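Salicylate 5-hydroxylase, large oxygenase component (Ralstonia sp., PDB 7C8Z) hydroxylates salicylate at C5 to give gentisate, as the large oxygenase subunit of an NADH-dependent multicomponent monooxygenase carrying a [2Fe-2S] cluster and an iron ion. Local coordinates at residues A[247-251]-A[384-389]; A[227-233]-A[393-397]; A[237-241]-A[272-276]; A[209-213]-A[331-335]; A[222-226]-A[376-381]. All blocks are in the same frame, centred on the assembly; numbering follows the deposited sequence.

Contact 1. Residues A[247-251]-A[384-389]; sequences LHTWF and FVSADD. With FE (Fe (III) ion), chain J.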
# COMPACT_ATOMS: atom_id res chain seq x y z
N LEU A 247 -27.86 14.34 8.58
CA LEU A 247 -26.61 14.10 7.88
C LEU A 247 -26.78 14.27 6.37
O LEU A 247 -26.05 15.05 5.75
CB LEU A 247 -26.09 12.69 8.21
CG LEU A 247 -24.90 12.16 7.40
CD1 LEU A 247 -23.61 12.72 7.96
CD2 LEU A 247 -24.87 10.63 7.43
N HIS A 248 -27.74 13.56 5.78
CA HIS A 248 -28.01 13.64 4.34
C HIS A 248 -28.85 14.88 4.07
O HIS A 248 -30.08 14.85 4.20
CB HIS A 248 -28.73 12.39 3.85
CG HIS A 248 -28.08 11.11 4.28
ND1 HIS A 248 -26.71 10.91 4.23
CD2 HIS A 248 -28.61 9.96 4.75
CE1 HIS A 248 -26.43 9.70 4.66
NE2 HIS A 248 -27.56 9.10 4.99
N THR A 249 -28.21 15.97 3.66
CA THR A 249 -28.92 17.21 3.36
C THR A 249 -29.58 17.18 1.98
O THR A 249 -29.87 18.24 1.42
CB THR A 249 -27.98 18.41 3.47
OG1 THR A 249 -26.68 18.06 2.97
CG2 THR A 249 -27.88 18.88 4.92
N TRP A 250 -29.83 15.98 1.46
CA TRP A 250 -30.49 15.78 0.18
C TRP A 250 -31.87 15.20 0.46
O TRP A 250 -32.28 14.23 -0.16
CB TRP A 250 -29.67 14.85 -0.72
CG TRP A 250 -29.69 15.18 -2.20
CD1 TRP A 250 -28.74 15.89 -2.89
CD2 TRP A 250 -30.68 14.80 -3.17
NE1 TRP A 250 -29.09 15.99 -4.22
CE2 TRP A 250 -30.28 15.32 -4.42
CE3 TRP A 250 -31.87 14.07 -3.10
CZ2 TRP A 250 -31.02 15.14 -5.58
CZ3 TRP A 250 -32.61 13.88 -4.26
CH2 TRP A 250 -32.18 14.42 -5.48
N PHE A 251 -32.56 15.80 1.43
CA PHE A 251 -33.88 15.34 1.84
C PHE A 251 -34.80 16.56 2.00
O PHE A 251 -34.37 17.63 2.44
CB PHE A 251 -33.81 14.55 3.15
CG PHE A 251 -33.31 13.13 2.99
CD1 PHE A 251 -33.49 12.45 1.80
CD2 PHE A 251 -32.67 12.49 4.04
CE1 PHE A 251 -33.03 11.14 1.65
CE2 PHE A 251 -32.21 11.18 3.89
CZ PHE A 251 -32.40 10.51 2.70
N PHE A 384 -25.84 10.42 -3.85
CA PHE A 384 -26.09 11.69 -3.17
C PHE A 384 -26.33 11.50 -1.68
O PHE A 384 -26.04 12.41 -0.89
CB PHE A 384 -27.30 12.39 -3.81
CG PHE A 384 -27.02 12.97 -5.16
CD1 PHE A 384 -26.17 14.06 -5.30
CD2 PHE A 384 -27.60 12.44 -6.30
CE1 PHE A 384 -25.90 14.60 -6.54
CE2 PHE A 384 -27.34 12.98 -7.55
CZ PHE A 384 -26.49 14.06 -7.67
N VAL A 385 -26.80 10.33 -1.27
CA VAL A 385 -27.12 10.06 0.12
C VAL A 385 -26.11 9.11 0.75
O VAL A 385 -25.73 9.29 1.91
CB VAL A 385 -28.56 9.49 0.23
CG1 VAL A 385 -28.77 8.76 1.56
CG2 VAL A 385 -29.59 10.61 0.05
N SER A 386 -25.61 8.13 -0.00
CA SER A 386 -24.92 7.01 0.63
C SER A 386 -23.44 7.26 0.90
O SER A 386 -22.87 6.63 1.80
CB SER A 386 -25.08 5.76 -0.24
OG SER A 386 -26.39 5.25 -0.13
N ALA A 387 -22.79 8.16 0.16
CA ALA A 387 -21.36 8.40 0.39
C ALA A 387 -21.09 8.95 1.79
O ALA A 387 -20.09 8.57 2.43
CB ALA A 387 -20.81 9.36 -0.67
N ASP A 388 -21.97 9.83 2.28
CA ASP A 388 -21.87 10.35 3.64
C ASP A 388 -21.74 9.23 4.66
O ASP A 388 -21.01 9.37 5.66
CB ASP A 388 -23.08 11.23 3.96
CG ASP A 388 -23.20 12.42 3.04
OD1 ASP A 388 -22.16 12.96 2.61
OD2 ASP A 388 -24.34 12.83 2.74
N ASP A 389 -22.43 8.11 4.44
CA ASP A 389 -22.45 7.04 5.43
C ASP A 389 -21.06 6.44 5.60
O ASP A 389 -20.55 6.33 6.72
CB ASP A 389 -23.46 5.97 5.01
CG ASP A 389 -24.88 6.47 5.05
OD1 ASP A 389 -25.25 7.14 6.04
OD2 ASP A 389 -25.63 6.21 4.08
FE FE J . -27.43 7.32 6.28
O HOH W 1 -29.31 7.20 5.04
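His248 and Asp389 meet at the iron, each giving one atom to it: NE2 of His248 and OD1 of Asp389 both lie 2.2 Å from the metal. Water 1 adds a further ligand at 2.2 Å, and His243 completes the protein set. The imidazole and the Asp389 carboxylate are turned almost perpendicular, with planes 84° apart. The other ring nitrogen points to Asp388, whose carboxylate is nearly coplanar with the imidazole; ND1 of His248 gives OD2 of Asp388 a weak but fairly straight hydrogen bond (3.4 Å, 166°), consistent with a second-shell residue steadying the ring's rotation. CH-pi packing also positions the imidazole: CG1 of Val385 lies over one face, 3.6 Å from the ring centroid. This methyl stands anti to the Val385 backbone N (chi1 161°), which leaves CG2 to meet CE1 of Phe251 at 3.8 Å. Farther from the metal, Trp250 and Phe384 form an offset stack, the centroids of the pyrrole and phenyl rings 4.6 Å apart, while CB of Phe384 lies over the pyrrole ring. Two histidines and one monodentate aspartate on one iron make the facial triad of two histidines and one carboxylate characteristic of Rieske non-heme iron oxygenases.

Contact 2. Residues A[227-233]-A[393-397]; sequences IPGNWKL and IEWSQ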
# COMPACT_ATOMS: atom_id res chain seq x y z
N ILE A 227 -14.81 0.31 3.30
CA ILE A 227 -15.00 1.37 4.30
C ILE A 227 -14.09 1.05 5.48
O ILE A 227 -14.28 0.02 6.14
CB ILE A 227 -16.47 1.48 4.73
CG1 ILE A 227 -17.38 1.60 3.51
CG2 ILE A 227 -16.66 2.68 5.65
CD1 ILE A 227 -18.84 1.72 3.85
N PRO A 228 -13.12 1.90 5.79
CA PRO A 228 -12.16 1.63 6.88
C PRO A 228 -12.71 1.96 8.26
O PRO A 228 -12.21 2.85 8.96
CB PRO A 228 -10.97 2.52 6.49
CG PRO A 228 -11.28 3.09 5.14
CD PRO A 228 -12.75 3.08 5.00
N GLY A 229 -13.77 1.25 8.66
CA GLY A 229 -14.30 1.35 10.00
C GLY A 229 -14.78 -0.00 10.49
O GLY A 229 -14.95 -0.94 9.70
N ASN A 230 -15.03 -0.09 11.80
CA ASN A 230 -15.52 -1.34 12.36
C ASN A 230 -16.88 -1.68 11.78
O ASN A 230 -17.75 -0.81 11.65
CB ASN A 230 -15.60 -1.26 13.88
CG ASN A 230 -15.90 -2.60 14.53
OD1 ASN A 230 -17.06 -2.96 14.72
ND2 ASN A 230 -14.86 -3.35 14.86
N TRP A 231 -17.08 -2.97 11.48
CA TRP A 231 -18.27 -3.39 10.76
C TRP A 231 -19.55 -3.04 11.51
O TRP A 231 -20.57 -2.73 10.88
CB TRP A 231 -18.21 -4.89 10.50
CG TRP A 231 -18.31 -5.70 11.74
CD1 TRP A 231 -17.28 -6.09 12.55
CD2 TRP A 231 -19.50 -6.22 12.33
NE1 TRP A 231 -17.76 -6.82 13.61
CE2 TRP A 231 -19.13 -6.91 13.50
CE3 TRP A 231 -20.86 -6.16 11.99
CZ2 TRP A 231 -20.06 -7.54 14.32
CZ3 TRP A 231 -21.78 -6.78 12.80
CH2 TRP A 231 -21.37 -7.46 13.96
N LYS A 232 -19.51 -3.08 12.84
CA LYS A 232 -20.68 -2.74 13.65
C LYS A 232 -21.22 -1.36 13.30
O LYS A 232 -22.44 -1.14 13.29
CB LYS A 232 -20.34 -2.83 15.13
CG LYS A 232 -20.01 -4.23 15.60
CD LYS A 232 -20.04 -4.34 17.12
CE LYS A 232 -18.85 -3.62 17.74
NZ LYS A 232 -17.58 -4.38 17.60
N LEU A 233 -20.33 -0.42 12.97
CA LEU A 233 -20.75 0.94 12.64
C LEU A 233 -21.73 0.96 11.47
O LEU A 233 -22.56 1.87 11.38
CB LEU A 233 -19.54 1.80 12.32
CG LEU A 233 -18.73 2.25 13.53
CD1 LEU A 233 -17.51 3.04 13.08
CD2 LEU A 233 -19.60 3.06 14.47
N ILE A 393 -18.61 6.74 8.91
CA ILE A 393 -18.19 5.50 9.55
C ILE A 393 -16.67 5.47 9.68
O ILE A 393 -16.11 5.14 10.74
CB ILE A 393 -18.74 4.29 8.78
CG1 ILE A 393 -20.23 4.14 9.08
CG2 ILE A 393 -18.00 3.01 9.14
CD1 ILE A 393 -20.87 2.98 8.40
N GLU A 394 -15.96 5.84 8.61
CA GLU A 394 -14.51 5.92 8.68
C GLU A 394 -14.06 6.91 9.75
O GLU A 394 -13.18 6.61 10.57
CB GLU A 394 -13.93 6.30 7.32
CG GLU A 394 -12.41 6.32 7.28
CD GLU A 394 -11.85 6.49 5.88
OE1 GLU A 394 -12.64 6.78 4.96
OE2 GLU A 394 -10.63 6.33 5.71
N TRP A 395 -14.67 8.10 9.77
CA TRP A 395 -14.24 9.13 10.71
C TRP A 395 -14.53 8.72 12.16
O TRP A 395 -13.74 9.01 13.06
CB TRP A 395 -14.90 10.47 10.38
CG TRP A 395 -14.69 10.89 8.94
CD1 TRP A 395 -13.75 10.42 8.08
CD2 TRP A 395 -15.45 11.86 8.21
NE1 TRP A 395 -13.88 11.03 6.85
CE2 TRP A 395 -14.92 11.92 6.91
CE3 TRP A 395 -16.54 12.69 8.52
CZ2 TRP A 395 -15.42 12.77 5.93
CZ3 TRP A 395 -17.03 13.53 7.55
CH2 TRP A 395 -16.48 13.57 6.27
N SER A 396 -15.64 8.02 12.38
CA SER A 396 -15.93 7.50 13.71
C SER A 396 -14.89 6.48 14.13
O SER A 396 -14.46 6.46 15.29
CB SER A 396 -17.33 6.88 13.72
OG SER A 396 -18.29 7.84 13.32
N GLN A 397 -14.47 5.61 13.20
CA GLN A 397 -13.42 4.65 13.54
C GLN A 397 -12.13 5.37 13.92
O GLN A 397 -11.43 4.96 14.86
CB GLN A 397 -13.17 3.70 12.37
CG GLN A 397 -12.12 2.64 12.66
CD GLN A 397 -12.51 1.72 13.81
OE1 GLN A 397 -13.68 1.40 13.99
NE2 GLN A 397 -11.52 1.29 14.58
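Loop-to-helix packing joins Gly229 and its neighbours to Ile393, Glu394 and Gln397 of helix 387-402, just where strand 217-227 of the catalytic domain's antiparallel sheet gives way to helix 232-238. In the helix-grip fold of this family, the same long helix carries the iron-binding aspartate. The chain turns sharply at Pro228, the centre of an inverse gamma turn closed by a weak bond from Gly229 N to Ile227 O. The Pro228 ring crosses the end of the extended Glu394 side chain at a slant, CG of Pro228 being 3.4 Å from OE2 of Glu394. Gly229 then brings bare backbone against the helix, its CA 3.5 Å from CB of Gln397. The apolar part of the contact centres on Ile393: with its CG1 turned opposite the carbonyl carbon (chi1 -75°), CG2 of Ile393 is left to touch CG2 of Ile227 at 3.8 Å and CB of Leu233 at 3.7 Å. Leu233 also reaches Ser396, CD1 of Leu233 lying 3.9 Å from CB of Ser396. Asn230 prepares the next helix, since its OD1 accepts Lys232 N in a capping bond of 3.1 Å while its ND2 is held by His349 O. The bend of Gln397 at chi2 (62°) brings OE1 back over the loop, where it accepts Asn230 N at 3.0 Å, the donor standing above the amide's carbonyl plane rather than in it.

Contact 3. Residues A[237-241]-A[272-276]; sequences NIKDP and RHAAM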
# COMPACT_ATOMS: atom_id res chain seq x y z
N ASN A 237 -25.47 2.28 11.69
CA ASN A 237 -25.88 3.35 10.78
C ASN A 237 -27.28 3.10 10.23
O ASN A 237 -28.04 4.05 10.00
CB ASN A 237 -24.87 3.51 9.65
CG ASN A 237 -25.12 4.75 8.81
OD1 ASN A 237 -24.72 5.85 9.17
ND2 ASN A 237 -25.79 4.57 7.68
N ILE A 238 -27.65 1.83 10.05
CA ILE A 238 -29.00 1.51 9.59
C ILE A 238 -29.91 1.16 10.75
O ILE A 238 -31.10 0.88 10.54
CB ILE A 238 -28.95 0.40 8.52
CG1 ILE A 238 -27.82 0.69 7.54
CG2 ILE A 238 -30.24 0.33 7.72
CD1 ILE A 238 -28.02 1.98 6.77
N LYS A 239 -29.40 1.19 11.98
CA LYS A 239 -30.21 1.24 13.18
C LYS A 239 -30.27 2.65 13.76
O LYS A 239 -30.71 2.83 14.90
CB LYS A 239 -29.67 0.25 14.22
CG LYS A 239 -29.70 -1.20 13.76
CD LYS A 239 -28.88 -2.10 14.67
CE LYS A 239 -28.88 -3.55 14.19
NZ LYS A 239 -30.25 -4.09 13.92
N ASP A 240 -29.86 3.66 12.99
CA ASP A 240 -29.83 5.06 13.42
C ASP A 240 -30.94 5.81 12.69
O ASP A 240 -30.78 6.16 11.51
CB ASP A 240 -28.46 5.67 13.09
CG ASP A 240 -28.25 7.03 13.75
OD1 ASP A 240 -29.24 7.69 14.13
OD2 ASP A 240 -27.08 7.44 13.86
N PRO A 241 -32.05 6.10 13.35
CA PRO A 241 -33.22 6.62 12.63
C PRO A 241 -33.27 8.13 12.46
O PRO A 241 -33.97 8.62 11.58
CB PRO A 241 -34.40 6.12 13.48
CG PRO A 241 -33.81 5.64 14.80
CD PRO A 241 -32.33 5.91 14.78
N ARG A 272 -31.52 -7.91 17.97
CA ARG A 272 -30.42 -7.96 17.01
C ARG A 272 -30.84 -7.47 15.63
O ARG A 272 -30.12 -6.70 15.00
CB ARG A 272 -29.87 -9.39 16.93
CG ARG A 272 -30.94 -10.45 16.73
CD ARG A 272 -30.42 -11.84 17.00
NE ARG A 272 -31.40 -12.84 16.60
CZ ARG A 272 -31.26 -14.14 16.80
NH1 ARG A 272 -30.18 -14.60 17.41
NH2 ARG A 272 -32.20 -14.99 16.39
N HIS A 273 -31.99 -7.93 15.13
CA HIS A 273 -32.49 -7.49 13.84
C HIS A 273 -33.43 -6.32 14.03
O HIS A 273 -34.06 -6.17 15.08
CB HIS A 273 -33.20 -8.63 13.11
CG HIS A 273 -32.53 -9.96 13.24
ND1 HIS A 273 -31.16 -10.10 13.31
CD2 HIS A 273 -33.03 -11.21 13.30
CE1 HIS A 273 -30.85 -11.38 13.42
NE2 HIS A 273 -31.97 -12.07 13.41
N ALA A 274 -33.55 -5.48 13.00
CA ALA A 274 -34.39 -4.30 13.15
C ALA A 274 -34.99 -3.91 11.81
O ALA A 274 -34.51 -4.30 10.75
CB ALA A 274 -33.62 -3.12 13.75
N ALA A 275 -36.07 -3.14 11.88
CA ALA A 275 -36.73 -2.60 10.70
C ALA A 275 -37.14 -1.17 10.99
O ALA A 275 -37.84 -0.91 11.97
CB ALA A 275 -37.95 -3.44 10.30
N MET A 276 -36.69 -0.24 10.15
CA MET A 276 -37.09 1.16 10.23
C MET A 276 -38.07 1.42 9.11
O MET A 276 -37.72 1.29 7.93
CB MET A 276 -35.87 2.08 10.14
CG MET A 276 -34.88 1.89 11.29
SD MET A 276 -33.43 2.97 11.34
CE MET A 276 -33.48 3.72 9.72
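Lys239 NZ donates to the carbonyl O of Arg272 at 2.8 Å, the one hydrogen bond between the two segments, and Thr325 OG1 of the next strand gives the ammonium group a second partner. The pair ties the end of helix 232-238 to the loop leading into strand 274-278 in the antiparallel sheet of the catalytic domain, which has the helix-grip fold of Rieske oxygenases. Lys239 is where the chain leaves helical geometry. Its side chain runs out extended and bends only at the last torsion (chi4 -51°), which turns NZ toward the Arg272 carbonyl; the nitrogen arrives above the plane of that carbonyl, with a C=O...N angle of 138°, and passes CB of Ala274 at 3.5 Å. The Arg272 side chain points away from the lysine, and its guanidinium is held by Asp268, Tyr435 and Phe199 O.

At the other end, Met276 points from the strand toward the turn made by Ile238, Asp240 and Pro241. This turn leads to the metal: Asp240 O accepts ND1 of the iron ligand His243, while Asp240 OD2 pairs with Arg113 and His133 of the second subunit, residues at that subunit's [2Fe-2S] cluster. Such an aspartate bridge is the probable electron route between cluster and iron in this family. The thioether of Met276 lies along the backbone of the turn, SD being 3.9 Å from both CA and CB of Pro241 and CE of Met276 3.8 Å from Ile238 O.

Contact 4. Residues A[209-213]-A[331-335]; sequences DRVFN and IIQQQ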
# COMPACT_ATOMS: atom_id res chain seq x y z
N ASP A 209 -40.29 -10.60 3.86
CA ASP A 209 -41.19 -11.09 2.81
C ASP A 209 -41.84 -9.95 2.05
O ASP A 209 -42.22 -10.11 0.89
CB ASP A 209 -42.25 -12.00 3.43
CG ASP A 209 -41.64 -13.20 4.13
OD1 ASP A 209 -40.50 -13.58 3.81
OD2 ASP A 209 -42.31 -13.78 5.02
N ARG A 210 -41.97 -8.78 2.69
CA ARG A 210 -42.53 -7.62 2.01
C ARG A 210 -41.67 -7.22 0.83
O ARG A 210 -42.19 -6.89 -0.25
CB ARG A 210 -42.67 -6.47 3.01
CG ARG A 210 -43.03 -5.17 2.36
CD ARG A 210 -42.73 -4.00 3.27
NE ARG A 210 -43.16 -2.75 2.65
CZ ARG A 210 -42.33 -1.88 2.09
NH1 ARG A 210 -41.03 -2.12 2.08
NH2 ARG A 210 -42.80 -0.76 1.55
N VAL A 211 -40.34 -7.25 0.99
CA VAL A 211 -39.47 -6.98 -0.15
C VAL A 211 -39.38 -8.21 -1.05
O VAL A 211 -39.59 -8.12 -2.26
CB VAL A 211 -38.09 -6.52 0.34
CG1 VAL A 211 -37.05 -6.74 -0.74
CG2 VAL A 211 -38.12 -5.05 0.73
N PHE A 212 -39.05 -9.36 -0.47
CA PHE A 212 -38.95 -10.62 -1.22
C PHE A 212 -40.30 -11.33 -1.15
O PHE A 212 -40.52 -12.26 -0.38
CB PHE A 212 -37.84 -11.49 -0.65
CG PHE A 212 -36.50 -10.81 -0.59
CD1 PHE A 212 -35.79 -10.56 -1.75
CD2 PHE A 212 -35.96 -10.43 0.62
CE1 PHE A 212 -34.55 -9.93 -1.70
CE2 PHE A 212 -34.72 -9.81 0.68
CZ PHE A 212 -34.02 -9.56 -0.48
N ASN A 213 -41.23 -10.87 -1.99
CA ASN A 213 -42.62 -11.30 -1.91
C ASN A 213 -42.93 -12.48 -2.82
O ASN A 213 -44.11 -12.76 -3.07
CB ASN A 213 -43.57 -10.14 -2.23
CG ASN A 213 -43.53 -9.73 -3.70
OD1 ASN A 213 -42.75 -10.25 -4.49
ND2 ASN A 213 -44.41 -8.80 -4.06
N ILE A 331 -28.04 -5.84 5.10
CA ILE A 331 -29.11 -4.85 5.10
C ILE A 331 -29.96 -5.08 3.86
O ILE A 331 -29.42 -5.25 2.76
CB ILE A 331 -28.56 -3.42 5.12
CG1 ILE A 331 -27.88 -3.13 6.46
CG2 ILE A 331 -29.66 -2.41 4.82
CD1 ILE A 331 -26.58 -2.38 6.33
N ILE A 332 -31.28 -5.09 4.03
CA ILE A 332 -32.22 -5.09 2.93
C ILE A 332 -32.79 -3.68 2.87
O ILE A 332 -33.43 -3.22 3.82
CB ILE A 332 -33.33 -6.14 3.10
CG1 ILE A 332 -32.81 -7.53 2.73
CG2 ILE A 332 -34.52 -5.80 2.22
CD1 ILE A 332 -32.01 -8.20 3.82
N GLN A 333 -32.55 -3.00 1.76
CA GLN A 333 -32.96 -1.62 1.60
C GLN A 333 -34.12 -1.57 0.62
O GLN A 333 -34.00 -2.04 -0.52
CB GLN A 333 -31.81 -0.75 1.10
CG GLN A 333 -32.27 0.50 0.37
CD GLN A 333 -31.65 0.63 -1.01
OE1 GLN A 333 -30.44 0.47 -1.18
NE2 GLN A 333 -32.49 0.93 -2.00
N GLN A 334 -35.23 -0.99 1.07
CA GLN A 334 -36.26 -0.49 0.18
C GLN A 334 -36.39 1.00 0.45
O GLN A 334 -36.93 1.41 1.48
CB GLN A 334 -37.60 -1.21 0.39
CG GLN A 334 -38.71 -0.74 -0.54
CD GLN A 334 -39.46 0.46 0.02
OE1 GLN A 334 -39.78 0.51 1.21
NE2 GLN A 334 -39.75 1.43 -0.84
N GLN A 335 -35.92 1.78 -0.52
CA GLN A 335 -35.98 3.27 -0.50
C GLN A 335 -36.68 3.71 -1.79
O GLN A 335 -36.12 3.44 -2.88
CB GLN A 335 -34.58 3.86 -0.39
CG GLN A 335 -34.56 5.29 0.14
CD GLN A 335 -33.95 5.38 1.52
OE1 GLN A 335 -32.94 4.75 1.81
NE2 GLN A 335 -34.57 6.17 2.38
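Arg210 and Gln334 make the polar link, a single amide oxygen receiving both terminal nitrogens of the guanidinium. NH1 of Arg210 donates to Gln334 OE1 at 3.0 Å and NH2 of Arg210 to the same OE1 at 3.3 Å, with N-H...O angles of 152° and 139°. The oxygen sits close to the guanidinium plane, at its end, whereas the two donors approach from one face of the amide, whose plane is inclined 61° to the guanidinium. Arg210 gets there by running extended from CG to NE; Gln334 bends at chi2 to meet it. Gln334 NE2 donates to Thr320 O, and Arg210 NE makes a weak bond to Trp316 O, so the amide has a firm second partner and the guanidinium a weak one.

Next to this pair, Val211 brings CG2 against the strand, 3.9 Å from CB of Gln334 and 4.0 Å from CG2 of Ile332. The Phe212 ring comes in by its edge, CE2 standing 3.6 Å from CG1 of Ile332, while Val211 CG1 lies over one of its faces. Neighbouring strand 338-346 continues the packing, with Val339 against Val211 and Thr341 against Phe212 and Ile332. The contact is plain helix-on-sheet packing, the C-terminal end of helix 196-211 lying against the face of the catalytic domain's antiparallel sheet remote from the iron, in the helix-grip fold.

Contact 5. Residues A[222-226]-A[376-381]; sequences YRRQR and ANLFGP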
# COMPACT_ATOMS: atom_id res chain seq x y z
N TYR A 222 -23.95 -4.58 -9.45
CA TYR A 222 -23.17 -4.55 -8.22
C TYR A 222 -22.40 -3.24 -8.08
O TYR A 222 -21.87 -2.71 -9.06
CB TYR A 222 -22.18 -5.70 -8.16
CG TYR A 222 -22.82 -7.05 -8.30
CD1 TYR A 222 -23.39 -7.68 -7.20
CD2 TYR A 222 -22.87 -7.68 -9.52
CE1 TYR A 222 -23.98 -8.91 -7.33
CE2 TYR A 222 -23.47 -8.91 -9.66
CZ TYR A 222 -24.02 -9.52 -8.57
OH TYR A 222 -24.61 -10.74 -8.71
N ARG A 223 -22.32 -2.77 -6.84
CA ARG A 223 -21.42 -1.71 -6.45
C ARG A 223 -20.64 -2.18 -5.22
O ARG A 223 -21.14 -2.97 -4.43
CB ARG A 223 -22.17 -0.41 -6.15
CG ARG A 223 -22.87 0.17 -7.36
CD ARG A 223 -24.05 1.02 -6.96
NE ARG A 223 -24.54 1.86 -8.05
CZ ARG A 223 -25.46 2.81 -7.90
NH1 ARG A 223 -25.98 3.04 -6.70
NH2 ARG A 223 -25.85 3.54 -8.94
N ARG A 224 -19.41 -1.71 -5.08
CA ARG A 224 -18.55 -2.23 -4.02
C ARG A 224 -17.75 -1.10 -3.41
O ARG A 224 -17.23 -0.23 -4.12
CB ARG A 224 -17.60 -3.32 -4.53
CG ARG A 224 -18.26 -4.40 -5.39
CD ARG A 224 -17.24 -5.40 -5.92
NE ARG A 224 -17.41 -6.69 -5.28
CZ ARG A 224 -18.14 -7.68 -5.78
NH1 ARG A 224 -18.75 -7.53 -6.94
NH2 ARG A 224 -18.25 -8.82 -5.11
N GLN A 225 -17.61 -1.12 -2.08
CA GLN A 225 -16.81 -0.11 -1.41
C GLN A 225 -16.11 -0.70 -0.20
O GLN A 225 -16.70 -1.49 0.55
CB GLN A 225 -17.67 1.09 -1.00
CG GLN A 225 -18.90 0.72 -0.20
CD GLN A 225 -19.70 1.94 0.20
OE1 GLN A 225 -20.94 1.92 0.21
NE2 GLN A 225 -19.01 3.03 0.52
N ARG A 226 -14.87 -0.30 0.01
CA ARG A 226 -14.11 -0.67 1.20
C ARG A 226 -14.17 0.51 2.16
O ARG A 226 -13.65 1.59 1.85
CB ARG A 226 -12.67 -1.02 0.82
CG ARG A 226 -11.76 -1.32 2.00
CD ARG A 226 -10.65 -2.26 1.58
NE ARG A 226 -11.20 -3.50 1.02
CZ ARG A 226 -10.62 -4.20 0.06
NH1 ARG A 226 -9.47 -3.80 -0.46
NH2 ARG A 226 -11.19 -5.31 -0.39
N ALA A 376 -31.00 4.91 -8.48
CA ALA A 376 -29.80 4.42 -7.81
C ALA A 376 -28.69 5.47 -7.70
O ALA A 376 -27.72 5.24 -6.97
CB ALA A 376 -29.26 3.19 -8.54
N ASN A 377 -28.81 6.60 -8.39
CA ASN A 377 -27.81 7.66 -8.26
C ASN A 377 -27.78 8.28 -6.86
O ASN A 377 -26.83 9.02 -6.56
CB ASN A 377 -28.06 8.76 -9.30
CG ASN A 377 -27.42 8.43 -10.65
OD1 ASN A 377 -26.52 7.60 -10.74
ND2 ASN A 377 -27.89 9.10 -11.70
N LEU A 378 -28.77 8.01 -6.02
CA LEU A 378 -28.78 8.50 -4.64
C LEU A 378 -28.03 7.59 -3.68
O LEU A 378 -27.70 8.02 -2.57
CB LEU A 378 -30.21 8.67 -4.13
CG LEU A 378 -31.22 9.40 -5.01
CD1 LEU A 378 -32.59 9.36 -4.35
CD2 LEU A 378 -30.79 10.83 -5.25
N PHE A 379 -27.78 6.35 -4.08
CA PHE A 379 -27.20 5.35 -3.20
C PHE A 379 -25.91 4.81 -3.80
O PHE A 379 -25.47 5.23 -4.87
CB PHE A 379 -28.23 4.24 -2.94
CG PHE A 379 -29.62 4.76 -2.74
CD1 PHE A 379 -30.02 5.27 -1.52
CD2 PHE A 379 -30.53 4.76 -3.79
CE1 PHE A 379 -31.29 5.77 -1.33
CE2 PHE A 379 -31.81 5.26 -3.61
CZ PHE A 379 -32.20 5.76 -2.38
N GLY A 380 -25.30 3.87 -3.09
CA GLY A 380 -24.04 3.31 -3.51
C GLY A 380 -22.87 4.18 -3.10
O GLY A 380 -23.05 5.27 -2.54
N PRO A 381 -21.65 3.74 -3.41
CA PRO A 381 -20.45 4.47 -2.97
C PRO A 381 -20.32 5.88 -3.53
O PRO A 381 -19.45 6.63 -3.07
CB PRO A 381 -19.30 3.58 -3.45
CG PRO A 381 -19.90 2.22 -3.61
CD PRO A 381 -21.31 2.46 -4.06
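Ala376 offers its carbonyl O to Arg223, which reaches across from strand 217-227: NH1 of Arg223 donates at 2.8 Å and 159°, and NH2 of Arg223 adds a weak bond to the same oxygen at 3.2 Å. The oxygen lies in the guanidinium plane. It also takes Phe379 N, at 3.1 Å, from the opposite face of the carbonyl, closing the short 3-10 turn 376-378 upon itself. CB of Ala376 rests 3.5 Å from NH2 of Arg223. Asn377 turns away from the strand, and its ND2 is hydrogen-bonded to the backbone of a chain of another protein. Beyond Phe379 the chain passes Gly380, whose positive phi (82°) suits glycine; without a side chain there, the backbone runs close beside the arginine. Pro381 packs against the strand, its CD 3.7 Å from CB of Arg223 and its CG 3.6 Å from CB of Gln225, and crosses the Gln225 side chain, whose amide oxygen is held by Trp356 NE1, at a slant. Arg223 NH2 also donates to the backbone of that other protein chain, and Arg224 and Gln225 pair with one of its strands in a parallel ladder. A buried guanidinium thus binds backbone of two chains, so its probable positive charge is met by carbonyl dipoles, and the turn is joined to the subunit interface.

The first segments come in the order of contacts 4, 5, 2, 3 and 1; the second segments then follow as 3, 4, 5, 1 and 2, so that most of the chain closures interleave. Contacts 3, 4 and 5 reach the same antiparallel sheet, of seven strands within this chain; contacts 1 and 2 share helix 387-402, and contacts 2 and 3 share helix 232-238. Centres of contacts 1 and 5 lie about 12 Å apart, those of 2 and 4 about 24 Å. Backbone bonds join 376-381 to 384-389, Ile238 packs on Ile331, and Asn237 weakly bonds Asp389. Sheet, helices and iron site thus form one continuous catalytic domain, open to partner chains at contacts 1, 2, 3 and 5.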